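Local coordinates for protein hydrogenase maturation factor (Thermoanaerobacter tengcongensis, PDB 3VTH) that probably catalyses the ATP-dependent transfer of the carbamoyl group from carbamoyl phosphate to the C-terminal cysteine of HypE during [NiFe]-hydrogenase maturation, at residues E66-P71 / D78-R83; K206-A211 / V354-N359; F673-V678 / L710-E715. All blocks are in the same frame, centred on the assembly; numbering follows the deposited sequence.

Contact 1 (E66-P71 / D78-R83); sequences EIKENP and DEIQVR
Ile-80 carries the strand side of this contact, and its CD1 does all the touching, reaching two neighbouring residues of the helix. The closer approach is to the aliphatic part of Lys-68, with Ile-80 CD1 3.7 Å from Lys-68 CG; the second is purely apolar, with Ile-80 CD1 4.2 Å from Ile-67 CG2. Ile-80 turns CG1 away from its carbonyl carbon (chi1 -65°), and a nearly straight chi2 of 170° then extends CD1 toward the helix. On the helix, Ile-67 meets that methyl with its branch CG2 and lies slantwise to the isoleucine chain; it also packs on Ile-16 of strand 10-17 and on Phe-25 and Ile-32 of helix 25-35. Lys-68, an exposed residue, touches through its CG methylene; beyond it the chain runs extended past the isoleucine methyl, and NZ takes no part in the contact. The site is well removed from Arg-26, a predicted active-site residue, about 11 Å separating its side chain from that of Ile-67.

No hydrogen bond joins the two segments. Polar interactions run along the opposite face of the strand. There Gln-81 NE2 donates to Glu-79 OE1 at 2.9 Å, approaching from above the carboxylate plane, 60° out of it, while Arg-83 NH1 donates to Gln-81 OE1 at 2.9 Å. Both ends of the Gln-81 amide are thereby used, which fixes its rotation.

Backbone pairing sets the strand in its sheet. Strand 76-85 runs antiparallel to strand 10-17, and Asp-78 and Glu-79 both face Phe-17 in a classic beta bulge. Helix 57-69 packed on the sheet, an edge strand following this second helix, and the order 4-1-3-2 of the first four strands are those of the acylphosphatase (ferredoxin-like) fold.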
ATOM      1  N   GLU A  66      19.639  24.299 -12.928  1.00 40.02           N
ATOM      2  CA  GLU A  66      18.546  24.603 -11.987  1.00 40.74           C
ATOM      3  C   GLU A  66      17.486  23.509 -11.979  1.00 39.27           C
ATOM      4  O   GLU A  66      17.020  23.108 -10.914  1.00 39.13           O
ATOM      5  CB  GLU A  66      17.901  25.959 -12.264  1.00 40.78           C
ATOM      6  CG  GLU A  66      18.407  27.090 -11.373  1.00 46.11           C
ATOM      7  CD  GLU A  66      17.681  27.144 -10.038  1.00 50.73           C
ATOM      8  OE1 GLU A  66      16.469  27.448 -10.030  1.00 50.80           O
ATOM      9  OE2 GLU A  66      18.324  26.890  -8.992  1.00 54.47           O
ATOM     10  N   ILE A  67      17.116  23.028 -13.160  1.00 38.35           N
ATOM     11  CA  ILE A  67      16.153  21.935 -13.250  1.00 37.80           C
ATOM     12  C   ILE A  67      16.682  20.691 -12.530  1.00 38.60           C
ATOM     13  O   ILE A  67      15.967  20.095 -11.724  1.00 38.41           O
ATOM     14  CB  ILE A  67      15.788  21.587 -14.699  1.00 37.07           C
ATOM     15  CG1 ILE A  67      14.998  22.728 -15.339  1.00 35.54           C
ATOM     16  CG2 ILE A  67      14.953  20.302 -14.725  1.00 37.96           C
ATOM     17  CD1 ILE A  67      14.807  22.599 -16.841  1.00 34.58           C
ATOM     18  N   LYS A  68      17.933  20.321 -12.805  1.00 39.89           N
ATOM     19  CA  LYS A  68      18.548  19.141 -12.197  1.00 41.76           C
ATOM     20  C   LYS A  68      18.720  19.304 -10.685  1.00 42.65           C
ATOM     21  O   LYS A  68      18.534  18.344  -9.939  1.00 43.54           O
ATOM     22  CB  LYS A  68      19.898  18.805 -12.866  1.00 43.83           C
ATOM     23  CG  LYS A  68      19.785  18.462 -14.371  1.00 44.74           C
ATOM     24  CD  LYS A  68      21.144  18.260 -15.023  1.00 48.83           C
ATOM     25  CE  LYS A  68      21.030  17.503 -16.343  1.00 49.93           C
ATOM     26  NZ  LYS A  68      22.353  17.389 -17.041  1.00 52.34           N
ATOM     27  N   GLU A  69      19.059  20.514 -10.238  1.00 42.73           N
ATOM     28  CA  GLU A  69      19.396  20.765  -8.828  1.00 44.57           C
ATOM     29  C   GLU A  69      18.204  21.010  -7.908  1.00 43.25           C
ATOM     30  O   GLU A  69      18.194  20.533  -6.771  1.00 44.14           O
ATOM     31  CB  GLU A  69      20.384  21.922  -8.690  1.00 46.02           C
ATOM     32  CG  GLU A  69      21.835  21.499  -8.798  1.00 50.80           C
ATOM     33  CD  GLU A  69      22.794  22.679  -8.880  1.00 54.41           C
ATOM     34  OE1 GLU A  69      22.408  23.814  -8.515  1.00 54.67           O
ATOM     35  OE2 GLU A  69      23.942  22.464  -9.314  1.00 57.42           O
ATOM     36  N   ASN A  70      17.231  21.800  -8.356  1.00 40.87           N
ATOM     37  CA  ASN A  70      16.021  21.962  -7.538  1.00 40.19           C
ATOM     38  C   ASN A  70      14.733  21.916  -8.326  1.00 36.44           C
ATOM     39  O   ASN A  70      14.061  22.934  -8.499  1.00 34.32           O
ATOM     40  CB  ASN A  70      16.085  23.151  -6.569  1.00 42.67           C
ATOM     41  CG  ASN A  70      16.416  24.427  -7.241  1.00 45.63           C
ATOM     42  OD1 ASN A  70      17.595  24.775  -7.390  1.00 52.29           O
ATOM     43  ND2 ASN A  70      15.382  25.175  -7.627  1.00 49.03           N
ATOM     44  N   PRO A  71      14.393  20.714  -8.811  1.00 34.44           N
ATOM     45  CA  PRO A  71      13.145  20.520  -9.504  1.00 32.16           C
ATOM     46  C   PRO A  71      11.979  20.721  -8.530  1.00 30.68           C
ATOM     47  O   PRO A  71      12.180  20.752  -7.315  1.00 30.82           O
ATOM     48  CB  PRO A  71      13.228  19.053  -9.950  1.00 32.04           C
ATOM     49  CG  PRO A  71      14.061  18.402  -8.942  1.00 34.48           C
ATOM     50  CD  PRO A  71      15.078  19.432  -8.543  1.00 35.97           C
ATOM     51  N   ASP A  78      12.735  10.874 -13.793  1.00 31.80           N
ATOM     52  CA  ASP A  78      13.499   9.669 -14.122  0.50 34.27           C
ATOM     53  C   ASP A  78      14.497   9.886 -15.273  1.00 35.33           C
ATOM     54  O   ASP A  78      15.469   9.169 -15.393  1.00 36.96           O
ATOM     55  CB  ASP A  78      12.546   8.510 -14.445  0.50 34.65           C
ATOM     56  CG  ASP A  78      11.664   8.134 -13.270  0.50 33.81           C
ATOM     57  OD1 ASP A  78      12.193   7.978 -12.148  0.50 33.81           O
ATOM     58  OD2 ASP A  78      10.436   8.001 -13.469  0.50 33.38           O
ATOM     59  N   GLU A  79      14.219  10.866 -16.141  1.00 34.76           N
ATOM     60  CA  GLU A  79      15.098  11.135 -17.294  1.00 36.85           C
ATOM     61  C   GLU A  79      14.935  12.551 -17.830  1.00 35.62           C
ATOM     62  O   GLU A  79      13.808  13.088 -17.900  1.00 33.38           O
ATOM     63  CB  GLU A  79      14.873  10.115 -18.425  1.00 38.03           C
ATOM     64  CG  GLU A  79      15.804  10.284 -19.652  1.00 43.79           C
ATOM     65  CD  GLU A  79      15.518   9.289 -20.775  1.00 48.69           C
ATOM     66  OE1 GLU A  79      16.351   9.186 -21.699  1.00 51.03           O
ATOM     67  OE2 GLU A  79      14.464   8.607 -20.733  1.00 51.50           O
ATOM     68  N   ILE A  80      16.071  13.145 -18.201  1.00 36.48           N
ATOM     69  CA  ILE A  80      16.115  14.439 -18.877  1.00 35.85           C
ATOM     70  C   ILE A  80      16.873  14.228 -20.193  1.00 37.59           C
ATOM     71  O   ILE A  80      18.000  13.736 -20.181  1.00 39.46           O
ATOM     72  CB  ILE A  80      16.848  15.521 -18.013  1.00 36.21           C
ATOM     73  CG1 ILE A  80      16.073  15.816 -16.722  1.00 35.46           C
ATOM     74  CG2 ILE A  80      17.070  16.815 -18.806  1.00 35.19           C
ATOM     75  CD1 ILE A  80      16.829  16.678 -15.700  1.00 35.19           C
ATOM     76  N   GLN A  81      16.254  14.569 -21.320  1.00 36.65           N
ATOM     77  CA  GLN A  81      16.927  14.451 -22.622  1.00 38.53           C
ATOM     78  C   GLN A  81      17.145  15.852 -23.158  1.00 37.32           C
ATOM     79  O   GLN A  81      16.240  16.682 -23.114  1.00 35.66           O
ATOM     80  CB  GLN A  81      16.107  13.630 -23.630  1.00 38.95           C
ATOM     81  CG  GLN A  81      15.920  12.161 -23.274  1.00 42.80           C
ATOM     82  CD  GLN A  81      15.042  11.409 -24.273  1.00 45.90           C
ATOM     83  OE1 GLN A  81      14.402  12.009 -25.148  1.00 46.64           O
ATOM     84  NE2 GLN A  81      15.005  10.091 -24.138  1.00 46.03           N
ATOM     85  N   VAL A  82      18.348  16.115 -23.653  1.00 38.27           N
ATOM     86  CA  VAL A  82      18.698  17.439 -24.162  1.00 37.29           C
ATOM     87  C   VAL A  82      19.255  17.269 -25.572  1.00 39.47           C
ATOM     88  O   VAL A  82      20.162  16.469 -25.786  1.00 40.37           O
ATOM     89  CB  VAL A  82      19.740  18.120 -23.234  1.00 37.85           C
ATOM     90  CG1 VAL A  82      20.249  19.459 -23.814  1.00 36.77           C
ATOM     91  CG2 VAL A  82      19.166  18.301 -21.822  1.00 36.48           C
ATOM     92  N   ARG A  83      18.703  18.020 -26.523  1.00 39.56           N
ATOM     93  CA  ARG A  83      19.124  17.955 -27.928  1.00 42.77           C
ATOM     94  C   ARG A  83      19.440  19.359 -28.448  1.00 42.40           C
ATOM     95  O   ARG A  83      18.735  20.312 -28.126  1.00 40.28           O
ATOM     96  CB  ARG A  83      18.001  17.380 -28.798  1.00 43.33           C
ATOM     97  CG  ARG A  83      17.659  15.904 -28.591  1.00 48.27           C
ATOM     98  CD  ARG A  83      16.234  15.641 -29.104  1.00 53.28           C
ATOM     99  NE  ARG A  83      15.919  14.225 -29.314  1.00 58.50           N
ATOM    100  CZ  ARG A  83      15.264  13.446 -28.451  1.00 59.09           C
ATOM    101  NH1 ARG A  83      14.854  13.919 -27.282  1.00 57.29           N
ATOM    102  NH2 ARG A  83      15.026  12.174 -28.760  1.00 61.99           N
TER

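Contact 2 (K206-A211 / V354-N359); sequences KCVAKA and VFLLNN
Val-208 and Val-354 present different methyls to their partners because of how each is rotated. With CG1 of Val-208 trans to its backbone N (chi1 170°), CG2 falls beside that nitrogen and points at the strand. Val-354 is turned otherwise (chi1 -57°): its CG2 sits between the backbone N and the carbonyl carbon and is directed at the helix.

The consequence is two separate apolar pairs. Val-208 CG2 rests against the base of Leu-356, 3.9 Å from Leu-356 CB, and the same methyl lies 4.0 Å from Leu-356 CD1, the two side chains meeting at about a right angle. One turn further along the helix, Ala-211 CB is 3.7 Å from Val-354 CG2. The backbones are about equally spaced at both pairs, 7.4 Å between CA of Ala-211 and CA of Val-354 and 7.2 Å between CA of Val-208 and CA of Leu-356. Helix residues three apart thus match strand residues two apart, in opposing directions. All four touching residues are buried, and no hydrogen bond crosses.

The helix lies on the mixed sheet of the YrdC-like (telomere recombination family) part, where strand 354-358 is flanked by strands 193-196 and 218-221. Phe-195 of the first touches both valines, and Val-218 of the second touches Ala-211 and Val-354. Helix 204-213 carries the Cys-207 disulfide to Cys-200, and helix 312-320 packs on it through Leu-317, beside Val-208 and Ala-209.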
ATOM      1  N   LYS A 206     -18.165  22.889  11.888  1.00 37.49           N
ATOM      2  CA  LYS A 206     -18.680  22.953  13.254  1.00 39.55           C
ATOM      3  C   LYS A 206     -19.858  21.996  13.461  1.00 39.06           C
ATOM      4  O   LYS A 206     -20.010  21.430  14.531  1.00 39.53           O
ATOM      5  CB  LYS A 206     -19.091  24.387  13.605  1.00 41.06           C
ATOM      6  CG  LYS A 206     -18.985  24.730  15.085  1.00 46.30           C
ATOM      7  CD  LYS A 206     -18.724  26.247  15.291  1.00 51.11           C
ATOM      8  CE  LYS A 206     -17.425  26.667  14.550  1.00 53.34           C
ATOM      9  NZ  LYS A 206     -17.195  28.138  14.512  1.00 55.41           N
ATOM     10  N   CYS A 207     -20.694  21.824  12.436  1.00 38.44           N
ATOM     11  CA  CYS A 207     -21.787  20.854  12.513  1.00 38.51           C
ATOM     12  C   CYS A 207     -21.246  19.422  12.710  1.00 36.92           C
ATOM     13  O   CYS A 207     -21.808  18.629  13.481  1.00 36.06           O
ATOM     14  CB  CYS A 207     -22.675  20.939  11.264  1.00 39.15           C
ATOM     15  SG  CYS A 207     -23.493  22.554  10.994  1.00 43.67           S
ATOM     16  N   VAL A 208     -20.155  19.123  12.006  1.00 34.07           N
ATOM     17  CA  VAL A 208     -19.453  17.837  12.111  1.00 32.72           C
ATOM     18  C   VAL A 208     -18.860  17.647  13.504  1.00 32.75           C
ATOM     19  O   VAL A 208     -19.077  16.604  14.132  1.00 31.48           O
ATOM     20  CB  VAL A 208     -18.367  17.700  11.019  1.00 30.76           C
ATOM     21  CG1 VAL A 208     -17.459  16.473  11.264  1.00 30.67           C
ATOM     22  CG2 VAL A 208     -19.024  17.608   9.659  1.00 30.44           C
ATOM     23  N   ALA A 209     -18.153  18.673  13.986  1.00 33.29           N
ATOM     24  CA  ALA A 209     -17.561  18.660  15.331  1.00 34.61           C
ATOM     25  C   ALA A 209     -18.597  18.377  16.412  1.00 36.34           C
ATOM     26  O   ALA A 209     -18.345  17.574  17.314  1.00 36.79           O
ATOM     27  CB  ALA A 209     -16.843  19.962  15.620  1.00 35.11           C
ATOM     28  N   LYS A 210     -19.756  19.025  16.313  1.00 37.41           N
ATOM     29  CA  LYS A 210     -20.825  18.812  17.292  1.00 39.22           C
ATOM     30  C   LYS A 210     -21.343  17.374  17.263  1.00 38.15           C
ATOM     31  O   LYS A 210     -21.485  16.745  18.314  1.00 38.33           O
ATOM     32  CB  LYS A 210     -21.958  19.833  17.118  1.00 40.74           C
ATOM     33  CG  LYS A 210     -21.490  21.267  17.383  1.00 44.45           C
ATOM     34  CD  LYS A 210     -22.552  22.164  18.000  1.00 50.32           C
ATOM     35  CE  LYS A 210     -21.965  23.558  18.261  1.00 52.90           C
ATOM     36  NZ  LYS A 210     -22.902  24.453  19.010  1.00 56.10           N
ATOM     37  N   ALA A 211     -21.601  16.843  16.067  1.00 36.51           N
ATOM     38  CA  ALA A 211     -22.017  15.441  15.943  1.00 36.21           C
ATOM     39  C   ALA A 211     -20.996  14.479  16.585  1.00 36.07           C
ATOM     40  O   ALA A 211     -21.374  13.598  17.375  1.00 36.76           O
ATOM     41  CB  ALA A 211     -22.267  15.082  14.494  1.00 34.97           C
ATOM     42  N   VAL A 354     -24.583  11.537  10.285  1.00 34.40           N
ATOM     43  CA  VAL A 354     -24.560  12.782   9.496  1.00 34.73           C
ATOM     44  C   VAL A 354     -23.458  12.702   8.445  1.00 33.45           C
ATOM     45  O   VAL A 354     -22.558  11.869   8.557  1.00 33.12           O
ATOM     46  CB  VAL A 354     -24.357  14.041  10.386  1.00 34.93           C
ATOM     47  CG1 VAL A 354     -25.453  14.137  11.487  1.00 37.87           C
ATOM     48  CG2 VAL A 354     -22.972  14.024  11.014  1.00 35.52           C
ATOM     49  N   PHE A 355     -23.533  13.560   7.429  1.00 32.85           N
ATOM     50  CA  PHE A 355     -22.618  13.493   6.294  1.00 32.06           C
ATOM     51  C   PHE A 355     -21.988  14.847   6.013  1.00 31.51           C
ATOM     52  O   PHE A 355     -22.670  15.875   6.069  1.00 31.77           O
ATOM     53  CB  PHE A 355     -23.368  13.050   5.028  1.00 32.25           C
ATOM     54  CG  PHE A 355     -23.903  11.648   5.092  1.00 32.79           C
ATOM     55  CD1 PHE A 355     -23.268  10.619   4.395  1.00 32.50           C
ATOM     56  CD2 PHE A 355     -25.067  11.360   5.823  1.00 34.22           C
ATOM     57  CE1 PHE A 355     -23.769   9.298   4.447  1.00 33.30           C
ATOM     58  CE2 PHE A 355     -25.574  10.068   5.876  1.00 32.74           C
ATOM     59  CZ  PHE A 355     -24.928   9.035   5.193  1.00 33.69           C
ATOM     60  N   LEU A 356     -20.688  14.831   5.702  1.00 30.11           N
ATOM     61  CA  LEU A 356     -20.023  16.002   5.155  1.00 29.49           C
ATOM     62  C   LEU A 356     -19.666  15.713   3.702  1.00 28.84           C
ATOM     63  O   LEU A 356     -18.648  15.058   3.402  1.00 27.94           O
ATOM     64  CB  LEU A 356     -18.774  16.402   5.957  1.00 29.36           C
ATOM     65  CG  LEU A 356     -18.133  17.734   5.530  1.00 28.46           C
ATOM     66  CD1 LEU A 356     -19.022  18.930   5.896  1.00 28.90           C
ATOM     67  CD2 LEU A 356     -16.726  17.905   6.121  1.00 29.29           C
ATOM     68  N   LEU A 357     -20.528  16.202   2.818  1.00 28.63           N
ATOM     69  CA  LEU A 357     -20.394  16.039   1.376  1.00 28.57           C
ATOM     70  C   LEU A 357     -19.575  17.183   0.762  1.00 27.95           C
ATOM     71  O   LEU A 357     -19.297  18.174   1.429  1.00 27.72           O
ATOM     72  CB  LEU A 357     -21.800  16.090   0.777  1.00 29.52           C
ATOM     73  CG  LEU A 357     -22.717  14.879   0.577  1.00 32.00           C
ATOM     74  CD1 LEU A 357     -22.445  13.666   1.482  1.00 28.49           C
ATOM     75  CD2 LEU A 357     -24.162  15.306   0.632  1.00 31.57           C
ATOM     76  N   ASN A 358     -19.191  17.035  -0.512  1.00 27.12           N
ATOM     77  CA  ASN A 358     -18.741  18.173  -1.306  1.00 26.65           C
ATOM     78  C   ASN A 358     -19.034  17.929  -2.784  1.00 27.40           C
ATOM     79  O   ASN A 358     -19.348  16.801  -3.180  1.00 27.82           O
ATOM     80  CB  ASN A 358     -17.253  18.497  -1.048  1.00 25.87           C
ATOM     81  CG  ASN A 358     -16.308  17.478  -1.645  1.00 25.54           C
ATOM     82  OD1 ASN A 358     -16.278  17.268  -2.872  1.00 25.78           O
ATOM     83  ND2 ASN A 358     -15.493  16.861  -0.788  1.00 25.15           N
ATOM     84  N   ASN A 359     -18.941  18.973  -3.603  1.00 27.35           N
ATOM     85  CA  ASN A 359     -19.304  18.827  -5.004  1.00 28.30           C
ATOM     86  C   ASN A 359     -18.109  18.728  -5.946  1.00 28.23           C
ATOM     87  O   ASN A 359     -18.249  19.005  -7.119  1.00 29.89           O
ATOM     88  CB  ASN A 359     -20.269  19.954  -5.435  1.00 28.97           C
ATOM     89  CG  ASN A 359     -19.662  21.338  -5.263  1.00 28.86           C
ATOM     90  OD1 ASN A 359     -18.604  21.500  -4.640  1.00 28.71           O
ATOM     91  ND2 ASN A 359     -20.309  22.335  -5.828  1.00 27.31           N
TER

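Contact 3 (F673-V678 / L710-E715); sequences FHNTVV and LRRLIE
Arg-712 faces Val-678 at its root and Asn-675 at its end. Its CB is 3.9 Å from Val-678 CG2, the valine and arginine chains meeting at about a right angle. From there chi2, at -96°, bends the chain, and the guanidinium crosses the Asn-675 amide obliquely, their planes 23° apart. Arg-712 NH1 remains 3.9 Å from Asn-675 OD1, and a water spans them: it donates to Asn-675 OD1 at 2.7 Å and accepts only weakly from Arg-712 NH1, at 3.4 Å. The tip atom NH2 forms a salt bridge with Glu-632, the stronger polar tie. Asn-675 is held besides by Tyr-708 OH at OD1 and by the carbonyls of Ser-631 and Glu-633 at ND2.

Beside this, Leu-713 CD1 touches the backbone, 3.6 Å from Val-678 O, and lies 4.1 Å from Val-678 CG1.

The segment axes approach to 9.9 Å and cross at -38°. Leu-709 and Lys-716 also touch Val-678. Within the Kae1-like domain, helix 666-692 packs against helix 707-719, which itself rests on strand 696-700 through Leu-710, Leu-713 and Ile-714 on Leu-699.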
ATOM      1  N   PHE A 673       8.855 -19.343  20.528  1.00 26.77           N
ATOM      2  CA  PHE A 673       8.371 -19.789  19.223  1.00 26.41           C
ATOM      3  C   PHE A 673       8.910 -18.916  18.078  1.00 25.93           C
ATOM      4  O   PHE A 673       9.384 -19.457  17.068  1.00 25.57           O
ATOM      5  CB  PHE A 673       6.833 -19.876  19.200  1.00 26.12           C
ATOM      6  CG  PHE A 673       6.254 -20.022  17.827  1.00 26.73           C
ATOM      7  CD1 PHE A 673       6.499 -21.168  17.068  1.00 26.79           C
ATOM      8  CD2 PHE A 673       5.469 -19.007  17.283  1.00 25.47           C
ATOM      9  CE1 PHE A 673       5.979 -21.294  15.764  1.00 25.93           C
ATOM     10  CE2 PHE A 673       4.936 -19.124  15.990  1.00 25.66           C
ATOM     11  CZ  PHE A 673       5.191 -20.267  15.230  1.00 25.09           C
ATOM     12  N   HIS A 674       8.838 -17.586  18.223  1.00 26.20           N
ATOM     13  CA  HIS A 674       9.352 -16.666  17.183  1.00 25.78           C
ATOM     14  C   HIS A 674      10.846 -16.946  16.941  1.00 26.42           C
ATOM     15  O   HIS A 674      11.296 -17.046  15.798  1.00 25.32           O
ATOM     16  CB  HIS A 674       9.160 -15.201  17.582  1.00 26.50           C
ATOM     17  CG  HIS A 674       7.778 -14.665  17.347  1.00 26.95           C
ATOM     18  ND1 HIS A 674       6.721 -14.925  18.194  1.00 28.65           N
ATOM     19  CD2 HIS A 674       7.290 -13.854  16.374  1.00 27.33           C
ATOM     20  CE1 HIS A 674       5.641 -14.301  17.749  1.00 29.71           C
ATOM     21  NE2 HIS A 674       5.960 -13.639  16.648  1.00 27.43           N
ATOM     22  N   ASN A 675      11.600 -17.093  18.027  1.00 26.82           N
ATOM     23  CA  ASN A 675      13.039 -17.357  17.929  1.00 27.95           C
ATOM     24  C   ASN A 675      13.375 -18.673  17.237  1.00 27.35           C
ATOM     25  O   ASN A 675      14.383 -18.771  16.532  1.00 27.67           O
ATOM     26  CB  ASN A 675      13.700 -17.340  19.308  1.00 28.83           C
ATOM     27  CG  ASN A 675      13.743 -15.963  19.928  1.00 30.62           C
ATOM     28  OD1 ASN A 675      13.716 -14.930  19.235  1.00 28.47           O
ATOM     29  ND2 ASN A 675      13.814 -15.937  21.256  1.00 28.87           N
ATOM     30  N   THR A 676      12.540 -19.683  17.465  1.00 27.08           N
ATOM     31  CA  THR A 676      12.666 -20.976  16.808  1.00 27.36           C
ATOM     32  C   THR A 676      12.550 -20.840  15.268  1.00 26.26           C
ATOM     33  O   THR A 676      13.388 -21.357  14.512  1.00 25.47           O
ATOM     34  CB  THR A 676      11.608 -21.954  17.340  1.00 27.32           C
ATOM     35  OG1 THR A 676      11.713 -22.027  18.769  1.00 29.77           O
ATOM     36  CG2 THR A 676      11.810 -23.365  16.741  1.00 28.86           C
ATOM     37  N   VAL A 677      11.515 -20.149  14.817  1.00 25.08           N
ATOM     38  CA  VAL A 677      11.330 -19.920  13.374  1.00 24.99           C
ATOM     39  C   VAL A 677      12.559 -19.185  12.816  1.00 25.50           C
ATOM     40  O   VAL A 677      13.152 -19.629  11.837  1.00 25.66           O
ATOM     41  CB  VAL A 677      10.047 -19.139  13.088  1.00 24.03           C
ATOM     42  CG1 VAL A 677       9.946 -18.748  11.588  1.00 23.12           C
ATOM     43  CG2 VAL A 677       8.823 -19.950  13.541  1.00 24.17           C
ATOM     44  N   VAL A 678      12.975 -18.111  13.484  1.00 25.41           N
ATOM     45  CA  VAL A 678      14.195 -17.410  13.083  1.00 25.93           C
ATOM     46  C   VAL A 678      15.372 -18.369  12.978  1.00 26.49           C
ATOM     47  O   VAL A 678      16.068 -18.389  11.952  1.00 26.12           O
ATOM     48  CB  VAL A 678      14.514 -16.199  14.017  1.00 27.27           C
ATOM     49  CG1 VAL A 678      15.921 -15.612  13.745  1.00 27.11           C
ATOM     50  CG2 VAL A 678      13.435 -15.127  13.854  1.00 25.54           C
ATOM     51  N   LEU A 710      10.893 -10.458  10.804  1.00 26.08           N
ATOM     52  CA  LEU A 710      11.627  -9.736   9.768  1.00 26.12           C
ATOM     53  C   LEU A 710      12.945  -9.166  10.299  1.00 26.89           C
ATOM     54  O   LEU A 710      14.010  -9.423   9.736  1.00 27.20           O
ATOM     55  CB  LEU A 710      10.769  -8.614   9.156  1.00 25.23           C
ATOM     56  CG  LEU A 710      11.463  -7.932   7.965  1.00 27.42           C
ATOM     57  CD1 LEU A 710      11.606  -8.904   6.790  1.00 26.21           C
ATOM     58  CD2 LEU A 710      10.770  -6.619   7.528  1.00 26.61           C
ATOM     59  N   ARG A 711      12.881  -8.407  11.386  1.00 27.21           N
ATOM     60  CA  ARG A 711      14.068  -7.737  11.911  0.50 28.37           C
ATOM     61  C   ARG A 711      15.120  -8.736  12.409  1.00 29.36           C
ATOM     62  O   ARG A 711      16.298  -8.612  12.108  1.00 29.39           O
ATOM     63  CB  ARG A 711      13.697  -6.745  13.025  0.50 28.90           C
ATOM     64  CG  ARG A 711      14.910  -6.108  13.711  0.50 29.89           C
ATOM     65  CD  ARG A 711      14.526  -5.178  14.849  0.50 31.07           C
ATOM     66  NE  ARG A 711      13.977  -5.890  16.000  0.50 30.76           N
ATOM     67  CZ  ARG A 711      14.713  -6.522  16.909  0.50 31.51           C
ATOM     68  NH1 ARG A 711      16.035  -6.540  16.799  0.50 31.17           N
ATOM     69  NH2 ARG A 711      14.129  -7.133  17.927  0.50 31.34           N
ATOM     70  N   ARG A 712      14.688  -9.730  13.169  1.00 29.89           N
ATOM     71  CA  ARG A 712      15.606 -10.689  13.752  1.00 32.11           C
ATOM     72  C   ARG A 712      16.294 -11.531  12.688  1.00 31.98           C
ATOM     73  O   ARG A 712      17.481 -11.806  12.789  1.00 32.74           O
ATOM     74  CB  ARG A 712      14.850 -11.565  14.740  1.00 32.25           C
ATOM     75  CG  ARG A 712      14.716 -10.925  16.085  1.00 36.89           C
ATOM     76  CD  ARG A 712      15.842 -11.495  16.894  1.00 44.40           C
ATOM     77  NE  ARG A 712      16.076 -10.827  18.146  1.00 50.94           N
ATOM     78  CZ  ARG A 712      16.633 -11.412  19.197  1.00 52.27           C
ATOM     79  NH1 ARG A 712      16.974 -12.700  19.155  1.00 52.97           N
ATOM     80  NH2 ARG A 712      16.816 -10.705  20.297  1.00 54.71           N
ATOM     81  N   LEU A 713      15.545 -11.918  11.659  1.00 31.32           N
ATOM     82  CA  LEU A 713      16.102 -12.720  10.580  1.00 31.81           C
ATOM     83  C   LEU A 713      17.055 -11.891   9.738  1.00 31.92           C
ATOM     84  O   LEU A 713      18.140 -12.353   9.420  1.00 32.44           O
ATOM     85  CB  LEU A 713      14.988 -13.344   9.728  1.00 30.41           C
ATOM     86  CG  LEU A 713      15.253 -14.600   8.901  1.00 32.17           C
ATOM     87  CD1 LEU A 713      16.112 -15.657   9.601  1.00 28.90           C
ATOM     88  CD2 LEU A 713      13.889 -15.185   8.490  1.00 30.47           C
ATOM     89  N   ILE A 714      16.673 -10.657   9.414  1.00 31.59           N
ATOM     90  CA  ILE A 714      17.572  -9.761   8.693  1.00 32.69           C
ATOM     91  C   ILE A 714      18.871  -9.550   9.489  1.00 34.37           C
ATOM     92  O   ILE A 714      19.963  -9.614   8.929  1.00 35.67           O
ATOM     93  CB  ILE A 714      16.930  -8.386   8.373  1.00 31.87           C
ATOM     94  CG1 ILE A 714      15.855  -8.504   7.291  1.00 31.48           C
ATOM     95  CG2 ILE A 714      18.006  -7.363   7.936  1.00 33.28           C
ATOM     96  CD1 ILE A 714      15.078  -7.184   7.043  1.00 29.78           C
ATOM     97  N   GLU A 715      18.752  -9.304  10.790  1.00 35.08           N
ATOM     98  CA  GLU A 715      19.936  -9.090  11.627  1.00 36.57           C
ATOM     99  C   GLU A 715      20.828 -10.330  11.674  1.00 37.39           C
ATOM    100  O   GLU A 715      22.029 -10.235  11.398  1.00 38.20           O
ATOM    101  CB  GLU A 715      19.544  -8.666  13.038  1.00 37.12           C
ATOM    102  CG  GLU A 715      18.958  -7.238  13.130  1.00 39.02           C
ATOM    103  CD  GLU A 715      18.421  -6.910  14.522  1.00 40.68           C
ATOM    104  OE1 GLU A 715      18.551  -7.749  15.436  1.00 44.77           O
ATOM    105  OE2 GLU A 715      17.886  -5.808  14.712  1.00 41.33           O
TER
HETATM  106  O   HOH W   1      15.072 -14.401  16.953  1.00 23.14           O

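Overall arrangement
The three contacts share no helix or strand and lie far apart, their centres 44 to 47 Å from one another, in series along the chain. Contacts 2 and 3 are buried and fall on opposite sides of the chain's centre; contact 1 is only partly buried, and an exposed lysine takes part in it. Contacts 1 and 2 each lay a helix on a strand through apolar atoms alone, whereas contact 3 joins two helices and adds to its aliphatic part a polar one, in which a water bridges weakly to the arginine. The areas buried between the segments are 116, 160 and 201 Å² for contacts 1, 2 and 3. They sample the acylphosphatase, YrdC-like and Kae1-like parts of the protein.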